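Local coordinates for protein DnaB intein (Synechocystis sp., PDB 1MI8) that probably carries out protein splicing, excising itself from a replicative DNA helicase precursor and joining the flanking segments, here as a mini-intein, at residues K70-H75 with E134-L139. The protein carries 4 engineered substitutions. Sequence-based numbering, arbitrary orientation.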
ATOM      1  N   LYS A  70     -12.524  -2.715  -4.208  1.00 21.21           N
ATOM      2  CA  LYS A  70     -11.603  -3.233  -5.178  1.00 21.77           C
ATOM      3  C   LYS A  70     -11.645  -2.249  -6.333  1.00 23.10           C
ATOM      4  O   LYS A  70     -12.737  -1.919  -6.817  1.00 22.22           O
ATOM      5  CB  LYS A  70     -12.055  -4.595  -5.635  1.00 21.84           C
ATOM      6  CG  LYS A  70     -11.691  -5.716  -4.676  1.00 25.04           C
ATOM      7  CD  LYS A  70     -12.132  -7.074  -5.293  1.00 27.63           C
ATOM      8  CE  LYS A  70     -13.687  -7.214  -5.372  1.00 29.14           C
ATOM      9  NZ  LYS A  70     -13.996  -8.457  -6.219  1.00 32.26           N
ATOM     10  N   ALA A  71     -10.472  -1.824  -6.806  1.00 22.03           N
ATOM     11  CA  ALA A  71     -10.437  -0.797  -7.858  1.00 22.71           C
ATOM     12  C   ALA A  71      -9.156  -0.820  -8.736  1.00 22.35           C
ATOM     13  O   ALA A  71      -8.125  -1.360  -8.321  1.00 22.41           O
ATOM     14  CB  ALA A  71     -10.598   0.611  -7.178  1.00 21.69           C
ATOM     15  N   THR A  72      -9.200  -0.199  -9.918  1.00 22.96           N
ATOM     16  CA  THR A  72      -8.000  -0.159 -10.797  1.00 24.07           C
ATOM     17  C   THR A  72      -6.924   0.748 -10.221  1.00 24.58           C
ATOM     18  O   THR A  72      -7.201   1.633  -9.387  1.00 23.41           O
ATOM     19  CB  THR A  72      -8.333   0.355 -12.243  1.00 25.26           C
ATOM     20  OG1 THR A  72      -9.061   1.596 -12.174  1.00 21.67           O
ATOM     21  CG2 THR A  72      -9.194  -0.677 -12.979  1.00 24.80           C
ATOM     22  N   ALA A  73      -5.698   0.509 -10.659  1.00 24.11           N
ATOM     23  CA  ALA A  73      -4.540   1.245 -10.204  1.00 25.09           C
ATOM     24  C   ALA A  73      -4.698   2.730 -10.440  1.00 25.60           C
ATOM     25  O   ALA A  73      -4.086   3.543  -9.744  1.00 24.18           O
ATOM     26  CB  ALA A  73      -3.247   0.763 -10.927  1.00 26.78           C
ATOM     27  N   ASN A  74      -5.499   3.079 -11.422  1.00 24.51           N
ATOM     28  CA  ASN A  74      -5.642   4.468 -11.727  1.00 26.72           C
ATOM     29  C   ASN A  74      -6.929   5.118 -11.171  1.00 25.56           C
ATOM     30  O   ASN A  74      -7.145   6.312 -11.388  1.00 25.14           O
ATOM     31  CB  ASN A  74      -5.541   4.651 -13.243  1.00 30.80           C
ATOM     32  CG  ASN A  74      -6.697   4.034 -13.964  1.00 35.36           C
ATOM     33  OD1 ASN A  74      -7.070   2.822 -13.565  1.00 35.55           O
ATOM     34  ND2 ASN A  74      -7.266   4.643 -14.886  1.00 39.85           N
ATOM     35  N   HIS A  75      -7.769   4.373 -10.449  1.00 24.59           N
ATOM     36  CA  HIS A  75      -8.979   4.998  -9.916  1.00 24.52           C
ATOM     37  C   HIS A  75      -8.590   5.943  -8.772  1.00 24.23           C
ATOM     38  O   HIS A  75      -7.801   5.579  -7.897  1.00 24.17           O
ATOM     39  CB  HIS A  75      -9.973   3.963  -9.385  1.00 26.75           C
ATOM     40  CG  HIS A  75     -11.384   4.468  -9.347  1.00 28.62           C
ATOM     41  ND1 HIS A  75     -12.224   4.400 -10.435  1.00 30.11           N
ATOM     42  CD2 HIS A  75     -12.074   5.127  -8.384  1.00 32.04           C
ATOM     43  CE1 HIS A  75     -13.372   4.993 -10.152  1.00 30.67           C
ATOM     44  NE2 HIS A  75     -13.308   5.443  -8.912  1.00 33.93           N
ATOM     45  N   GLU A 134     -10.560  -8.482 -13.220  1.00 32.84           N
ATOM     46  CA  GLU A 134     -12.013  -8.612 -13.198  1.00 34.04           C
ATOM     47  C   GLU A 134     -12.587  -7.564 -14.112  1.00 33.24           C
ATOM     48  O   GLU A 134     -11.881  -6.651 -14.556  1.00 32.34           O
ATOM     49  CB  GLU A 134     -12.637  -8.334 -11.830  1.00 35.56           C
ATOM     50  CG  GLU A 134     -11.877  -8.719 -10.618  1.00 37.35           C
ATOM     51  CD  GLU A 134     -12.715  -8.439  -9.383  1.00 38.34           C
ATOM     52  OE1 GLU A 134     -13.806  -7.816  -9.518  1.00 39.04           O
ATOM     53  OE2 GLU A 134     -12.291  -8.849  -8.291  1.00 37.87           O
ATOM     54  N   GLU A 135     -13.881  -7.745 -14.398  1.00 35.30           N
ATOM     55  CA  GLU A 135     -14.668  -6.812 -15.207  1.00 36.90           C
ATOM     56  C   GLU A 135     -14.741  -5.574 -14.323  1.00 34.94           C
ATOM     57  O   GLU A 135     -14.971  -5.665 -13.116  1.00 33.72           O
ATOM     58  CB  GLU A 135     -16.075  -7.382 -15.457  1.00 39.79           C
ATOM     59  CG  GLU A 135     -16.284  -7.834 -16.880  1.00 44.53           C
ATOM     60  CD  GLU A 135     -17.540  -8.698 -17.032  1.00 49.12           C
ATOM     61  OE1 GLU A 135     -18.505  -8.520 -16.234  1.00 51.26           O
ATOM     62  OE2 GLU A 135     -17.569  -9.552 -17.958  1.00 50.73           O
ATOM     63  N   VAL A 136     -14.557  -4.420 -14.923  1.00 34.83           N
ATOM     64  CA  VAL A 136     -14.519  -3.226 -14.115  1.00 34.33           C
ATOM     65  C   VAL A 136     -15.470  -2.170 -14.685  1.00 33.70           C
ATOM     66  O   VAL A 136     -15.733  -2.126 -15.913  1.00 32.83           O
ATOM     67  CB  VAL A 136     -12.994  -2.858 -13.969  1.00 36.26           C
ATOM     68  CG1 VAL A 136     -12.443  -2.136 -15.195  1.00 34.15           C
ATOM     69  CG2 VAL A 136     -12.746  -2.167 -12.666  1.00 40.95           C
ATOM     70  N   PHE A 137     -16.057  -1.392 -13.778  1.00 30.49           N
ATOM     71  CA  PHE A 137     -17.061  -0.392 -14.129  1.00 30.63           C
ATOM     72  C   PHE A 137     -16.882   1.032 -13.549  1.00 30.50           C
ATOM     73  O   PHE A 137     -16.163   1.244 -12.548  1.00 26.92           O
ATOM     74  CB  PHE A 137     -18.454  -0.869 -13.676  1.00 31.18           C
ATOM     75  CG  PHE A 137     -18.862  -2.277 -14.148  1.00 33.40           C
ATOM     76  CD1 PHE A 137     -18.251  -3.415 -13.636  1.00 32.32           C
ATOM     77  CD2 PHE A 137     -19.924  -2.440 -15.055  1.00 34.68           C
ATOM     78  CE1 PHE A 137     -18.668  -4.703 -13.991  1.00 35.76           C
ATOM     79  CE2 PHE A 137     -20.377  -3.747 -15.435  1.00 36.11           C
ATOM     80  CZ  PHE A 137     -19.752  -4.881 -14.907  1.00 36.54           C
ATOM     81  N   ASP A 138     -17.588   1.994 -14.165  1.00 29.26           N
ATOM     82  CA  ASP A 138     -17.577   3.378 -13.709  1.00 31.19           C
ATOM     83  C   ASP A 138     -18.912   4.055 -14.046  1.00 31.78           C
ATOM     84  O   ASP A 138     -19.843   3.485 -14.633  1.00 31.85           O
ATOM     85  CB  ASP A 138     -16.379   4.158 -14.330  1.00 31.55           C
ATOM     86  CG  ASP A 138     -15.918   5.388 -13.469  1.00 35.81           C
ATOM     87  OD1 ASP A 138     -16.521   5.661 -12.391  1.00 30.71           O
ATOM     88  OD2 ASP A 138     -14.941   6.097 -13.904  1.00 36.04           O
ATOM     89  N   LEU A 139     -19.045   5.289 -13.659  1.00 33.23           N
ATOM     90  CA  LEU A 139     -20.287   5.898 -13.988  1.00 34.21           C
ATOM     91  C   LEU A 139     -19.931   7.331 -14.121  1.00 34.36           C
ATOM     92  O   LEU A 139     -18.858   7.739 -13.692  1.00 35.04           O
ATOM     93  CB  LEU A 139     -21.336   5.578 -12.907  1.00 34.00           C
ATOM     94  CG  LEU A 139     -21.053   5.851 -11.424  1.00 32.48           C
ATOM     95  CD1 LEU A 139     -21.243   7.311 -11.152  1.00 30.67           C
ATOM     96  CD2 LEU A 139     -22.008   5.049 -10.556  1.00 32.31           C
TER
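Lys-70 NZ forms a salt bridge with Glu-134 OE2 at 2.7 Å and a second one with Asp-7. Glu-134 OE2 accepts on its syn lone pair, the side of OE1, and OE1 itself bonds Ser-5 OG. The carboxylate is therefore held through both oxygens. The lysine chain bends at chi3 (-68°) and meets the glutamate side chain at about a right angle, with Lys-70 CD 3.5 Å from Glu-134 OE2. A methionine in place of Lys-70 would probably leave both Glu-134 and Asp-7 without their shared positive partner. Further along, the contact turns apolar. Thr-72 CG2, anti to its carbonyl carbon, meets Val-136 CG2 at 3.9 Å, and Val-136 CG1 lies slightly farther off. Thr-72 also opens a type I turn, closed by His-75 N to Thr-72 O at 3.0 Å. With CG anti to its backbone N (chi1 -157°), His-75 points the CE1 edge of its ring at Asp-138 OD1, 3.9 Å from CE1. The ring and carboxylate planes stand 64° apart, and at this distance the two only approach each other. The two segments are not paired strands. Strand 4-5 links them: the backbones of Lys-70 and Thr-72 hydrogen-bond those of Ser-5 and Ala-3, and strand 4-5 pairs antiparallel with strand 120-140. Strand 41-63 pairs antiparallel with both 68-71 and 120-140, so all three belong to the curved antiparallel sheet of the intein splicing domain.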